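Local coordinates for protein mannan endo-1,6-alpha-mannosidase (Chaetomium thermophilum, PDB 6RY0) that probably hydrolyses alpha-1,6-mannosidic linkages in mannans and is linked to the transfer of GPI-anchored glycoproteins into the fungal cell wall, at residues 81-86 against 104-109; 136-141 against 206-211; 143-148 against 153-158; 164-169 against 200-205. One frame throughout, in Å; residues are numbered along the deposited sequence. Where two conformers were deposited one is given.

Contact 1 (81-86 against 104-109); sequences AMMGTY and EGMLHQ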
loop_
_atom_site.group_PDB
_atom_site.type_symbol
_atom_site.label_atom_id
_atom_site.label_comp_id
_atom_site.label_asym_id
_atom_site.label_seq_id
_atom_site.Cartn_x
_atom_site.Cartn_y
_atom_site.Cartn_z
ATOM N N ALA A 81 6.786 0.098 1.145
ATOM C CA ALA A 81 5.716 0.926 1.674
ATOM C C ALA A 81 6.238 2.286 2.101
ATOM O O ALA A 81 5.583 3.322 1.843
ATOM C CB ALA A 81 5.050 0.210 2.864
ATOM N N MET A 82 7.377 2.323 2.760
ATOM C CA MET A 82 7.987 3.602 3.137
ATOM C C MET A 82 8.276 4.444 1.902
ATOM O O MET A 82 7.997 5.646 1.880
ATOM C CB MET A 82 9.265 3.362 3.934
ATOM C CG MET A 82 9.933 4.662 4.339
ATOM S SD MET A 82 11.578 4.387 4.998
ATOM C CE MET A 82 12.197 6.090 4.879
ATOM N N MET A 83 8.862 3.846 0.862
ATOM C CA MET A 83 9.176 4.617 -0.327
ATOM C C MET A 83 7.925 5.284 -0.858
ATOM O O MET A 83 7.908 6.466 -1.182
ATOM C CB MET A 83 9.829 3.741 -1.400
ATOM C CG MET A 83 11.152 3.076 -1.016
ATOM S SD MET A 83 12.521 4.134 -0.536
ATOM C CE MET A 83 12.425 4.029 1.253
ATOM N N GLY A 84 6.850 4.510 -0.993
ATOM C CA GLY A 84 5.621 5.078 -1.512
ATOM C C GLY A 84 5.060 6.178 -0.623
ATOM O O GLY A 84 4.539 7.182 -1.104
ATOM N N THR A 85 5.172 6.007 0.689
ATOM C CA THR A 85 4.723 7.038 1.622
ATOM C C THR A 85 5.416 8.375 1.335
ATOM O O THR A 85 4.787 9.433 1.384
ATOM C CB THR A 85 4.962 6.610 3.074
ATOM O OG1 THR A 85 4.271 5.384 3.328
ATOM C CG2 THR A 85 4.428 7.631 4.044
ATOM N N TYR A 86 6.714 8.333 1.017
ATOM C CA TYR A 86 7.459 9.524 0.725
ATOM C C TYR A 86 7.223 10.090 -0.677
ATOM O O TYR A 86 7.308 11.303 -0.869
ATOM C CB TYR A 86 8.974 9.355 0.973
ATOM C CG TYR A 86 9.299 9.491 2.454
ATOM C CD1 TYR A 86 9.114 8.437 3.334
ATOM C CD2 TYR A 86 9.770 10.690 2.975
ATOM C CE1 TYR A 86 9.362 8.573 4.676
ATOM C CE2 TYR A 86 10.031 10.833 4.330
ATOM C CZ TYR A 86 9.813 9.774 5.170
ATOM O OH TYR A 86 10.069 9.845 6.506
ATOM N N GLU A 104 16.861 6.567 -4.746
ATOM C CA GLU A 104 17.930 5.587 -4.548
ATOM C C GLU A 104 17.381 4.277 -3.988
ATOM O O GLU A 104 17.742 3.179 -4.443
ATOM C CB GLU A 104 19.024 6.139 -3.635
ATOM C CG GLU A 104 20.171 5.190 -3.272
ATOM C CD GLU A 104 21.085 5.707 -2.146
ATOM O OE1 GLU A 104 20.634 6.051 -1.024
ATOM O OE2 GLU A 104 22.295 5.705 -2.391
ATOM N N GLY A 105 16.525 4.371 -2.985
ATOM C CA GLY A 105 15.959 3.199 -2.368
ATOM C C GLY A 105 15.086 2.395 -3.326
ATOM O O GLY A 105 15.192 1.162 -3.404
ATOM N N MET A 106 14.209 3.089 -4.058
ATOM C CA MET A 106 13.364 2.396 -5.035
ATOM C C MET A 106 14.203 1.709 -6.103
ATOM O O MET A 106 13.869 0.598 -6.506
ATOM C CB MET A 106 12.356 3.365 -5.634
ATOM C CG MET A 106 11.344 3.887 -4.596
ATOM S SD MET A 106 10.181 5.137 -5.181
ATOM C CE MET A 106 9.183 4.194 -6.326
ATOM N N LEU A 107 15.243 2.365 -6.607
ATOM C CA LEU A 107 16.024 1.774 -7.681
ATOM C C LEU A 107 16.876 0.624 -7.190
ATOM O O LEU A 107 17.184 -0.292 -7.958
ATOM C CB LEU A 107 16.897 2.829 -8.314
ATOM C CG LEU A 107 16.151 3.853 -9.169
ATOM C CD1 LEU A 107 17.087 4.928 -9.659
ATOM C CD2 LEU A 107 15.442 3.198 -10.341
ATOM N N HIS A 108 17.300 0.637 -5.932
ATOM C CA HIS A 108 18.206 -0.397 -5.459
ATOM C C HIS A 108 17.544 -1.756 -5.405
ATOM O O HIS A 108 18.220 -2.769 -5.516
ATOM C CB HIS A 108 18.753 -0.025 -4.075
ATOM C CG HIS A 108 19.918 -0.849 -3.660
ATOM N ND1 HIS A 108 21.198 -0.557 -4.062
ATOM C CD2 HIS A 108 20.005 -1.966 -2.898
ATOM C CE1 HIS A 108 22.022 -1.451 -3.555
ATOM N NE2 HIS A 108 21.329 -2.318 -2.845
ATOM N N GLN A 109 16.220 -1.783 -5.231
ATOM C CA GLN A 109 15.489 -3.013 -4.918
ATOM C C GLN A 109 14.817 -3.659 -6.147
ATOM O O GLN A 109 14.079 -4.626 -5.977
ATOM C CB GLN A 109 14.472 -2.745 -3.824
ATOM C CG GLN A 109 15.147 -2.385 -2.483
ATOM C CD GLN A 109 16.020 -3.490 -1.949
ATOM O OE1 GLN A 109 15.808 -4.663 -2.251
ATOM N NE2 GLN A 109 17.006 -3.139 -1.140
#

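Contact 2 (136-141 against 206-211); sequences SAMLAA and GARLAR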
loop_
_atom_site.group_PDB
_atom_site.type_symbol
_atom_site.label_atom_id
_atom_site.label_comp_id
_atom_site.label_asym_id
_atom_site.label_seq_id
_atom_site.Cartn_x
_atom_site.Cartn_y
_atom_site.Cartn_z
ATOM N N SER A 136 4.268 1.300 -5.319
ATOM C CA SER A 136 5.053 2.512 -5.116
ATOM C C SER A 136 5.604 3.057 -6.436
ATOM O O SER A 136 5.632 4.272 -6.618
ATOM C CB SER A 136 6.171 2.235 -4.126
ATOM O OG SER A 136 5.605 2.057 -2.845
ATOM N N ALA A 137 6.002 2.186 -7.360
ATOM C CA ALA A 137 6.439 2.647 -8.666
ATOM C C ALA A 137 5.264 3.262 -9.455
ATOM O O ALA A 137 5.413 4.302 -10.105
ATOM C CB ALA A 137 7.061 1.494 -9.454
ATOM N N MET A 138 4.098 2.621 -9.384
ATOM C CA MET A 138 2.899 3.164 -10.024
ATOM C C MET A 138 2.587 4.555 -9.489
ATOM O O MET A 138 2.279 5.477 -10.241
ATOM C CB MET A 138 1.727 2.215 -9.797
ATOM C CG MET A 138 0.476 2.530 -10.570
ATOM S SD MET A 138 0.603 2.298 -12.340
ATOM C CE MET A 138 0.582 3.979 -12.959
ATOM N N LEU A 139 2.691 4.708 -8.167
ATOM C CA LEU A 139 2.430 5.991 -7.500
ATOM C C LEU A 139 3.443 7.040 -7.974
ATOM O O LEU A 139 3.081 8.192 -8.191
ATOM C CB LEU A 139 2.538 5.799 -5.978
ATOM C CG LEU A 139 2.138 7.023 -5.175
ATOM C CD1 LEU A 139 0.650 7.370 -5.351
ATOM C CD2 LEU A 139 2.444 6.779 -3.707
ATOM N N ALA A 140 4.706 6.653 -8.133
ATOM C CA ALA A 140 5.704 7.583 -8.642
ATOM C C ALA A 140 5.329 8.078 -10.033
ATOM O O ALA A 140 5.442 9.259 -10.327
ATOM C CB ALA A 140 7.077 6.921 -8.604
ATOM N N ALA A 141 4.839 7.188 -10.904
ATOM C CA ALA A 141 4.381 7.623 -12.237
ATOM C C ALA A 141 3.162 8.556 -12.113
ATOM O O ALA A 141 3.097 9.610 -12.748
ATOM C CB ALA A 141 4.074 6.424 -13.128
ATOM N N GLY A 206 -3.545 -3.391 -11.819
ATOM C CA GLY A 206 -4.215 -3.453 -13.113
ATOM C C GLY A 206 -5.124 -2.263 -13.363
ATOM O O GLY A 206 -5.116 -1.661 -14.437
ATOM N N ALA A 207 -5.902 -1.898 -12.356
ATOM C CA ALA A 207 -6.826 -0.772 -12.495
ATOM C C ALA A 207 -6.057 0.530 -12.752
ATOM O O ALA A 207 -6.442 1.357 -13.569
ATOM C CB ALA A 207 -7.671 -0.674 -11.263
ATOM N N ARG A 208 -4.972 0.707 -12.020
ATOM C CA ARG A 208 -4.162 1.917 -12.134
ATOM C C ARG A 208 -3.394 1.958 -13.441
ATOM O O ARG A 208 -3.274 3.019 -14.074
ATOM C CB ARG A 208 -3.219 2.032 -10.931
ATOM C CG ARG A 208 -4.007 2.268 -9.657
ATOM C CD ARG A 208 -3.212 2.026 -8.407
ATOM N NE ARG A 208 -2.210 3.043 -8.184
ATOM C CZ ARG A 208 -1.365 3.005 -7.162
ATOM N NH1 ARG A 208 -1.373 1.994 -6.281
ATOM N NH2 ARG A 208 -0.485 3.983 -7.007
ATOM N N LEU A 209 -2.883 0.822 -13.891
ATOM C CA LEU A 209 -2.214 0.779 -15.193
ATOM C C LEU A 209 -3.194 1.055 -16.304
ATOM O O LEU A 209 -2.849 1.727 -17.282
ATOM C CB LEU A 209 -1.466 -0.545 -15.372
ATOM C CG LEU A 209 -0.163 -0.630 -14.581
ATOM C CD1 LEU A 209 0.314 -2.084 -14.447
ATOM C CD2 LEU A 209 0.921 0.238 -15.220
ATOM N N ALA A 210 -4.410 0.541 -16.188
ATOM C CA ALA A 210 -5.446 0.864 -17.179
ATOM C C ALA A 210 -5.676 2.362 -17.267
ATOM O O ALA A 210 -5.680 2.943 -18.345
ATOM C CB ALA A 210 -6.749 0.169 -16.841
ATOM N N ARG A 211 -5.876 3.002 -16.116
ATOM C CA ARG A 211 -6.157 4.431 -16.152
ATOM C C ARG A 211 -4.971 5.219 -16.737
ATOM O O ARG A 211 -5.150 6.172 -17.492
ATOM C CB ARG A 211 -6.538 4.964 -14.775
ATOM C CG ARG A 211 -7.002 6.413 -14.835
ATOM C CD ARG A 211 -7.354 6.973 -13.489
ATOM N NE ARG A 211 -7.853 8.337 -13.563
ATOM C CZ ARG A 211 -7.126 9.434 -13.370
ATOM N NH1 ARG A 211 -5.833 9.374 -13.136
ATOM N NH2 ARG A 211 -7.725 10.630 -13.369
#

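Contact 3 (143-148 against 153-158); sequences NKFPNP and PQWLAL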
loop_
_atom_site.group_PDB
_atom_site.type_symbol
_atom_site.label_atom_id
_atom_site.label_comp_id
_atom_site.label_asym_id
_atom_site.label_seq_id
_atom_site.Cartn_x
_atom_site.Cartn_y
_atom_site.Cartn_z
ATOM N N ASN A 143 2.265 10.435 -9.690
ATOM C CA ASN A 143 2.581 11.677 -8.984
ATOM C C ASN A 143 3.647 12.502 -9.712
ATOM O O ASN A 143 4.061 13.539 -9.231
ATOM C CB ASN A 143 3.011 11.370 -7.548
ATOM C CG ASN A 143 1.857 10.980 -6.662
ATOM O OD1 ASN A 143 0.721 10.935 -7.102
ATOM N ND2 ASN A 143 2.149 10.661 -5.387
ATOM N N LYS A 144 4.107 12.036 -10.865
ATOM C CA LYS A 144 5.161 12.719 -11.624
ATOM C C LYS A 144 6.428 12.866 -10.783
ATOM O O LYS A 144 7.148 13.846 -10.873
ATOM C CB LYS A 144 4.665 14.046 -12.206
ATOM C CG LYS A 144 3.506 13.867 -13.137
ATOM C CD LYS A 144 2.976 15.166 -13.721
ATOM C CE LYS A 144 3.939 15.870 -14.596
ATOM N NZ LYS A 144 3.223 17.017 -15.195
ATOM N N PHE A 145 6.692 11.855 -9.956
ATOM C CA PHE A 145 7.939 11.818 -9.184
ATOM C C PHE A 145 9.102 11.855 -10.179
ATOM O O PHE A 145 9.048 11.205 -11.224
ATOM C CB PHE A 145 7.940 10.543 -8.339
ATOM C CG PHE A 145 8.996 10.468 -7.282
ATOM C CD1 PHE A 145 8.965 11.310 -6.196
ATOM C CD2 PHE A 145 9.954 9.499 -7.320
ATOM C CE1 PHE A 145 9.903 11.223 -5.200
ATOM C CE2 PHE A 145 10.886 9.393 -6.332
ATOM C CZ PHE A 145 10.870 10.272 -5.276
ATOM N N PRO A 146 10.175 12.592 -9.879
ATOM C CA PRO A 146 11.246 12.690 -10.873
ATOM C C PRO A 146 11.715 11.351 -11.394
ATOM O O PRO A 146 11.837 10.366 -10.662
ATOM C CB PRO A 146 12.358 13.422 -10.107
ATOM C CG PRO A 146 11.586 14.298 -9.138
ATOM C CD PRO A 146 10.418 13.451 -8.703
ATOM N N ASN A 147 11.991 11.308 -12.681
ATOM C CA ASN A 147 12.384 10.074 -13.328
ATOM C C ASN A 147 13.782 9.656 -12.948
ATOM O O ASN A 147 14.676 10.493 -12.856
ATOM C CB ASN A 147 12.339 10.235 -14.841
ATOM C CG ASN A 147 10.945 10.405 -15.390
ATOM O OD1 ASN A 147 9.955 9.914 -14.828
ATOM N ND2 ASN A 147 10.845 11.073 -16.524
ATOM N N PRO A 148 14.022 8.352 -12.838
ATOM C CA PRO A 148 15.391 7.827 -12.747
ATOM C C PRO A 148 16.203 8.194 -13.958
ATOM O O PRO A 148 15.633 8.545 -14.995
ATOM C CB PRO A 148 15.187 6.294 -12.708
ATOM C CG PRO A 148 13.777 6.125 -12.163
ATOM C CD PRO A 148 13.032 7.261 -12.818
ATOM N N PRO A 153 15.733 1.712 -14.814
ATOM C CA PRO A 153 14.321 1.398 -15.002
ATOM C C PRO A 153 13.453 2.590 -14.622
ATOM O O PRO A 153 13.695 3.246 -13.626
ATOM C CB PRO A 153 14.109 0.221 -14.061
ATOM C CG PRO A 153 15.412 -0.357 -13.821
ATOM C CD PRO A 153 16.372 0.780 -13.882
ATOM N N GLN A 154 12.420 2.821 -15.402
ATOM C CA GLN A 154 11.514 3.925 -15.215
ATOM C C GLN A 154 10.287 3.494 -14.413
ATOM O O GLN A 154 9.933 2.307 -14.376
ATOM C CB GLN A 154 11.126 4.484 -16.596
ATOM C CG GLN A 154 12.324 5.028 -17.383
ATOM C CD GLN A 154 12.971 6.201 -16.694
ATOM O OE1 GLN A 154 12.298 7.169 -16.333
ATOM N NE2 GLN A 154 14.261 6.122 -16.478
ATOM N N TRP A 155 9.616 4.446 -13.750
ATOM C CA TRP A 155 8.565 4.089 -12.819
ATOM C C TRP A 155 7.422 3.290 -13.457
ATOM O O TRP A 155 7.014 2.250 -12.945
ATOM C CB TRP A 155 8.001 5.320 -12.096
ATOM C CG TRP A 155 9.023 6.175 -11.434
ATOM C CD1 TRP A 155 9.092 7.533 -11.551
ATOM C CD2 TRP A 155 10.052 5.784 -10.500
ATOM N NE1 TRP A 155 10.099 8.017 -10.759
ATOM C CE2 TRP A 155 10.708 6.970 -10.106
ATOM C CE3 TRP A 155 10.496 4.572 -9.971
ATOM C CZ2 TRP A 155 11.792 6.953 -9.243
ATOM C CZ3 TRP A 155 11.577 4.556 -9.116
ATOM C CH2 TRP A 155 12.209 5.734 -8.757
ATOM N N LEU A 156 6.881 3.777 -14.573
ATOM C CA LEU A 156 5.798 3.074 -15.216
ATOM C C LEU A 156 6.260 1.663 -15.625
ATOM O O LEU A 156 5.545 0.682 -15.420
ATOM C CB LEU A 156 5.276 3.839 -16.431
ATOM C CG LEU A 156 4.204 3.118 -17.269
ATOM C CD1 LEU A 156 2.948 2.869 -16.485
ATOM C CD2 LEU A 156 3.894 3.915 -18.518
ATOM N N ALA A 157 7.458 1.568 -16.199
ATOM C CA ALA A 157 8.002 0.285 -16.619
ATOM C C ALA A 157 8.128 -0.698 -15.454
ATOM O O ALA A 157 7.931 -1.902 -15.633
ATOM C CB ALA A 157 9.342 0.469 -17.287
ATOM N N LEU A 158 8.501 -0.205 -14.281
ATOM C CA LEU A 158 8.597 -1.071 -13.109
ATOM C C LEU A 158 7.231 -1.579 -12.689
ATOM O O LEU A 158 7.065 -2.770 -12.370
ATOM C CB LEU A 158 9.286 -0.326 -11.958
ATOM C CG LEU A 158 10.802 -0.148 -12.129
ATOM C CD1 LEU A 158 11.306 0.917 -11.196
ATOM C CD2 LEU A 158 11.534 -1.477 -11.925
HETATM O O HOH W 1 10.096 7.215 -14.774
#

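Contact 4 (164-169 against 200-205); sequences TTQASP and ACFFDL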
loop_
_atom_site.group_PDB
_atom_site.type_symbol
_atom_site.label_atom_id
_atom_site.label_comp_id
_atom_site.label_asym_id
_atom_site.label_seq_id
_atom_site.Cartn_x
_atom_site.Cartn_y
_atom_site.Cartn_z
ATOM N N THR A 164 2.984 -7.606 -15.033
ATOM C CA THR A 164 3.151 -8.641 -16.034
ATOM C C THR A 164 3.575 -9.960 -15.392
ATOM O O THR A 164 3.046 -11.030 -15.739
ATOM C CB THR A 164 4.147 -8.183 -17.107
ATOM O OG1 THR A 164 3.593 -7.083 -17.830
ATOM C CG2 THR A 164 4.432 -9.325 -18.073
ATOM N N THR A 165 4.514 -9.934 -14.461
ATOM C CA THR A 165 4.912 -11.148 -13.784
ATOM C C THR A 165 3.764 -11.731 -12.985
ATOM O O THR A 165 3.657 -12.967 -12.863
ATOM C CB THR A 165 6.162 -10.977 -12.909
ATOM O OG1 THR A 165 5.887 -10.122 -11.798
ATOM C CG2 THR A 165 7.372 -10.516 -13.703
ATOM N N GLN A 166 2.897 -10.893 -12.442
ATOM C CA GLN A 166 1.735 -11.354 -11.684
ATOM C C GLN A 166 0.645 -11.920 -12.572
ATOM O O GLN A 166 -0.142 -12.737 -12.114
ATOM C CB GLN A 166 1.211 -10.238 -10.761
ATOM C CG GLN A 166 2.170 -9.981 -9.640
ATOM C CD GLN A 166 1.721 -9.025 -8.612
ATOM O OE1 GLN A 166 0.665 -8.439 -8.728
ATOM N NE2 GLN A 166 2.507 -8.902 -7.557
ATOM N N ALA A 167 0.614 -11.502 -13.833
ATOM C CA ALA A 167 -0.320 -12.013 -14.840
ATOM C C ALA A 167 0.181 -13.289 -15.512
ATOM O O ALA A 167 -0.531 -13.900 -16.285
ATOM C CB ALA A 167 -0.558 -10.954 -15.899
ATOM N N SER A 168 1.410 -13.718 -15.234
ATOM C CA SER A 168 2.014 -14.830 -15.941
ATOM C C SER A 168 1.223 -16.102 -15.668
ATOM O O SER A 168 0.731 -16.315 -14.561
ATOM C CB SER A 168 3.471 -14.942 -15.509
ATOM O OG SER A 168 4.217 -15.836 -16.317
ATOM N N PRO A 169 1.115 -16.979 -16.673
ATOM C CA PRO A 169 0.176 -18.090 -16.525
ATOM C C PRO A 169 0.438 -19.035 -15.356
ATOM O O PRO A 169 -0.529 -19.573 -14.798
ATOM C CB PRO A 169 0.254 -18.792 -17.883
ATOM C CG PRO A 169 1.354 -18.181 -18.621
ATOM C CD PRO A 169 1.653 -16.884 -18.038
ATOM N N ALA A 200 -5.587 -8.347 -4.259
ATOM C CA ALA A 200 -5.894 -6.924 -4.202
ATOM C C ALA A 200 -4.764 -6.085 -4.794
ATOM O O ALA A 200 -5.035 -5.104 -5.464
ATOM C CB ALA A 200 -6.188 -6.519 -2.768
ATOM N N CYS A 201 -3.517 -6.452 -4.520
ATOM C CA CYS A 201 -2.395 -5.716 -5.108
ATOM C C CYS A 201 -2.428 -5.839 -6.628
ATOM O O CYS A 201 -2.227 -4.853 -7.348
ATOM C CB CYS A 201 -1.057 -6.242 -4.573
ATOM S SG CYS A 201 -0.700 -5.870 -2.841
ATOM N N PHE A 202 -2.635 -7.048 -7.131
ATOM C CA PHE A 202 -2.676 -7.254 -8.578
ATOM C C PHE A 202 -3.845 -6.515 -9.224
ATOM O O PHE A 202 -3.710 -5.892 -10.273
ATOM C CB PHE A 202 -2.665 -8.761 -8.850
ATOM C CG PHE A 202 -2.727 -9.146 -10.303
ATOM C CD1 PHE A 202 -1.819 -8.672 -11.226
ATOM C CD2 PHE A 202 -3.684 -10.028 -10.748
ATOM C CE1 PHE A 202 -1.855 -9.067 -12.551
ATOM C CE2 PHE A 202 -3.712 -10.419 -12.082
ATOM C CZ PHE A 202 -2.834 -9.931 -12.978
ATOM N N PHE A 203 -5.015 -6.560 -8.559
ATOM C CA PHE A 203 -6.188 -5.825 -8.979
ATOM C C PHE A 203 -5.898 -4.329 -9.048
ATOM O O PHE A 203 -6.184 -3.667 -10.038
ATOM C CB PHE A 203 -7.322 -6.108 -7.996
ATOM C CG PHE A 203 -8.494 -5.174 -8.133
ATOM C CD1 PHE A 203 -9.243 -5.137 -9.301
ATOM C CD2 PHE A 203 -8.854 -4.320 -7.109
ATOM C CE1 PHE A 203 -10.288 -4.255 -9.449
ATOM C CE2 PHE A 203 -9.915 -3.437 -7.229
ATOM C CZ PHE A 203 -10.624 -3.404 -8.407
ATOM N N ASP A 204 -5.379 -3.786 -7.941
ATOM C CA ASP A 204 -5.127 -2.354 -7.873
ATOM C C ASP A 204 -4.135 -1.916 -8.943
ATOM O O ASP A 204 -4.324 -0.900 -9.601
ATOM C CB ASP A 204 -4.568 -2.035 -6.457
ATOM C CG ASP A 204 -4.436 -0.560 -6.206
ATOM O OD1 ASP A 204 -5.519 0.097 -6.166
ATOM O OD2 ASP A 204 -3.296 -0.079 -5.997
ATOM N N LEU A 205 -3.057 -2.677 -9.132
ATOM C CA LEU A 205 -2.087 -2.362 -10.191
ATOM C C LEU A 205 -2.724 -2.381 -11.547
ATOM O O LEU A 205 -2.447 -1.516 -12.384
ATOM C CB LEU A 205 -0.915 -3.349 -10.217
ATOM C CG LEU A 205 0.121 -3.066 -9.143
ATOM C CD1 LEU A 205 1.127 -4.181 -9.041
ATOM C CD2 LEU A 205 0.854 -1.743 -9.369
#

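Contact 1 (81-86 against 104-109)
Met83 and Met106 meet across two successive helices, an example of how flexible thioether chains fill the gap between neighbouring helices without any polar bond. The closest approach joins Met83 CB to Met106 CG at 3.5 Å, and Met83 CG lies 3.7 Å from the same Met106 CG. The two chains run past each other in opposite directions, so that methylenes near the root of each side chain do most of the touching. Farther along, Met83 SD comes to 4.0 Å from Gly105 CA. Gly105 carries no side chain on the flank that faces Met83, which allows the sulfur to settle close to the backbone of helix 99-108. In Met83, CG starts beside the backbone N (chi1 -61°), and a bend at the next bond (chi2 -59°) brings SD over Gly105. Met106 was modelled in two conformers, and its distances hold for the one described.

Behind this first shell, the carbonyl of Met106 bonds to Tyr116 OH. Gln109, a little farther along the chain, bonds through OE1 to Trp76 NE1 at the start of helix 76-93 and through NE2 to Pro60 O, so polar ties flank the apolar meeting point. The contact is buried among several helices. Trp133 of helix 127-142 also packs on Met83, and Ala140 of that helix touches Met106, while helices 33-48 and 389-401 pack on other flanks of segment 81-86, through residues including Met47 and Met393.

Contact 2 (136-141 against 206-211)
Within the mainly helical (alpha/alpha)6 fold expected of glycosyl hydrolase family 76, Met138 of helix 127-142 packs on Arg208 and Leu209 of helix 196-213. The two short segments run in nearly the same direction, 23° apart with axes 10.8 Å from each other, consistent with helices of one layer of such a barrel. Met138 sends its CG over one face of the Arg208 guanidinium, 3.6 Å from Arg208 NE, and 3.7 Å from Arg208 CB. The thioether then turns away from the charge: with CG anti to the backbone N (chi1 -171°) and a bend at the next bond, Met138 SD arrives 3.6 Å from Leu209 CD2. Leu139 CB lies near the guanidinium plane, at its edge, 3.7 Å from Arg208 NH2.

This buried arginine is satisfied by carboxylates: NH1 forms a salt bridge with Asp204 one turn back on its own helix, and NH2 another with Glu142, just beyond segment 136-141. Paired from two helices, the guanidinium probably stays charged and is held against rotation. An alanine here in place of Met138 would keep only CB over the guanidinium and would probably open a gap beside Arg208 NE and Leu209 CD2, where CG and the sulfur now lie.

Helix 155-167 lies alongside, with Leu156 and Trp163 against Leu209, while Phe273 and His269 of helix 261-278 touch Arg208. Tyr218 of helix 216-231 reaches Leu209.

Contact 3 (143-148 against 153-158)
Trp155 meets Phe145 along its rim and Pro148 over one face, where the loop after helix 127-142 leads into helix 155-167. From CB, with CG beside the backbone N (chi1 -53°), the ring extends back toward the loop. CD1 passes near Phe145 O. NE1 donates to Pro146 O at 2.9 Å (N-H...O 147°), from above that carbonyl's plane, and makes a weak, longer bond to Phe145 O. CE2 has Pro148 CD over the face at 3.6 Å. Beyond it, CZ2 meets Phe145 CD2 at 3.7 Å, at the edge of the phenyl ring. Pro148 CG stands 3.7 Å from the centroid of the six-membered ring, almost on its normal, a CH-pi contact. A phenylalanine in place of Trp155 would probably leave Pro146 O without its indole donor.

Alongside, Gln154 NE2 gives Pro148 O a nearly straight bond of 3.2 Å and also bonds Lys152 O. A water donates to Asn147 OD1 and Gln154 OE1 and accepts from Trp155 N; Asn147 ND2 turns to Ile417 O. This is a loop linking two consecutive helices, with a Schellman motif at Lys144 at one end and Gln154 as N-cap at the other.

Contact 4 (164-169 against 200-205)
A mixed amide-aromatic contact joins the C-terminal part of helix 155-167 to helix 196-213, where Gln166 and Ala167 pack on Phe202 in a largely buried place. Gln166 CB rests 3.4 Å from Phe202 CD1, and its amide oxygen OE1 lies 3.3 Å from Phe202 CB. The two side chains pass in opposite directions, each lying along the root of the other, and the amide plane is turned 68° from that of the ring. Gln166 is extended beyond CG (chi2 -174°), which carries OE1 along the phenylalanine as far as its CB. The backbone takes part as well: Gln166 O stands over one face of the Phe202 ring, near its rim, and also accepts a bond from His172 NE2. Farther out on the ring, Ala167 CB touches Phe202 CZ at 3.8 Å.

Phe202 has CG anti to its own N (chi1 179°), which carries the ring across to Gln166 and Ala167. Trp163, one turn before Ala167, stacks with this ring, and Ile225 of helix 216-231 and Leu180 also touch Phe202.

No hydrogen bond crosses between the two segments. The polar tip of Gln166 is instead held by Gln130, whose OE1 takes a bond from Gln166 NE2 and whose NE2 bonds Thr165 OG1. That pairing probably fixes the flip of the amide, leaving OE1 toward the C-H groups of Phe202 CB and CD1, whose slight positive polarity probably suits it. Chemically, then, one glutamine packs its chain on an aromatic ring and lends its amide N-H to a polar link with Gln130.

In the fold
The contacts form a continuous chain of packing through consecutive helices. Contact 1 leads into contact 3, where Leu107 CD2 lies 3.8 Å from Pro148 CG, and into contact 2, where Gly84 CA is 3.3 Å from Ser136 OG. Contacts 2 and 3 have centres about 10 Å apart and are probably tied by a bond from Phe145 N to Ala140 O. Contacts 2 and 4 share helix 196-213, and contacts 3 and 4 share helix 155-167 without touching. Contacts 1 to 3 lie away from the calcium sites; in contact 4, the side chain of Gln166 is about 8 Å from that of Asp129, a calcium ligand whose ion is absent here.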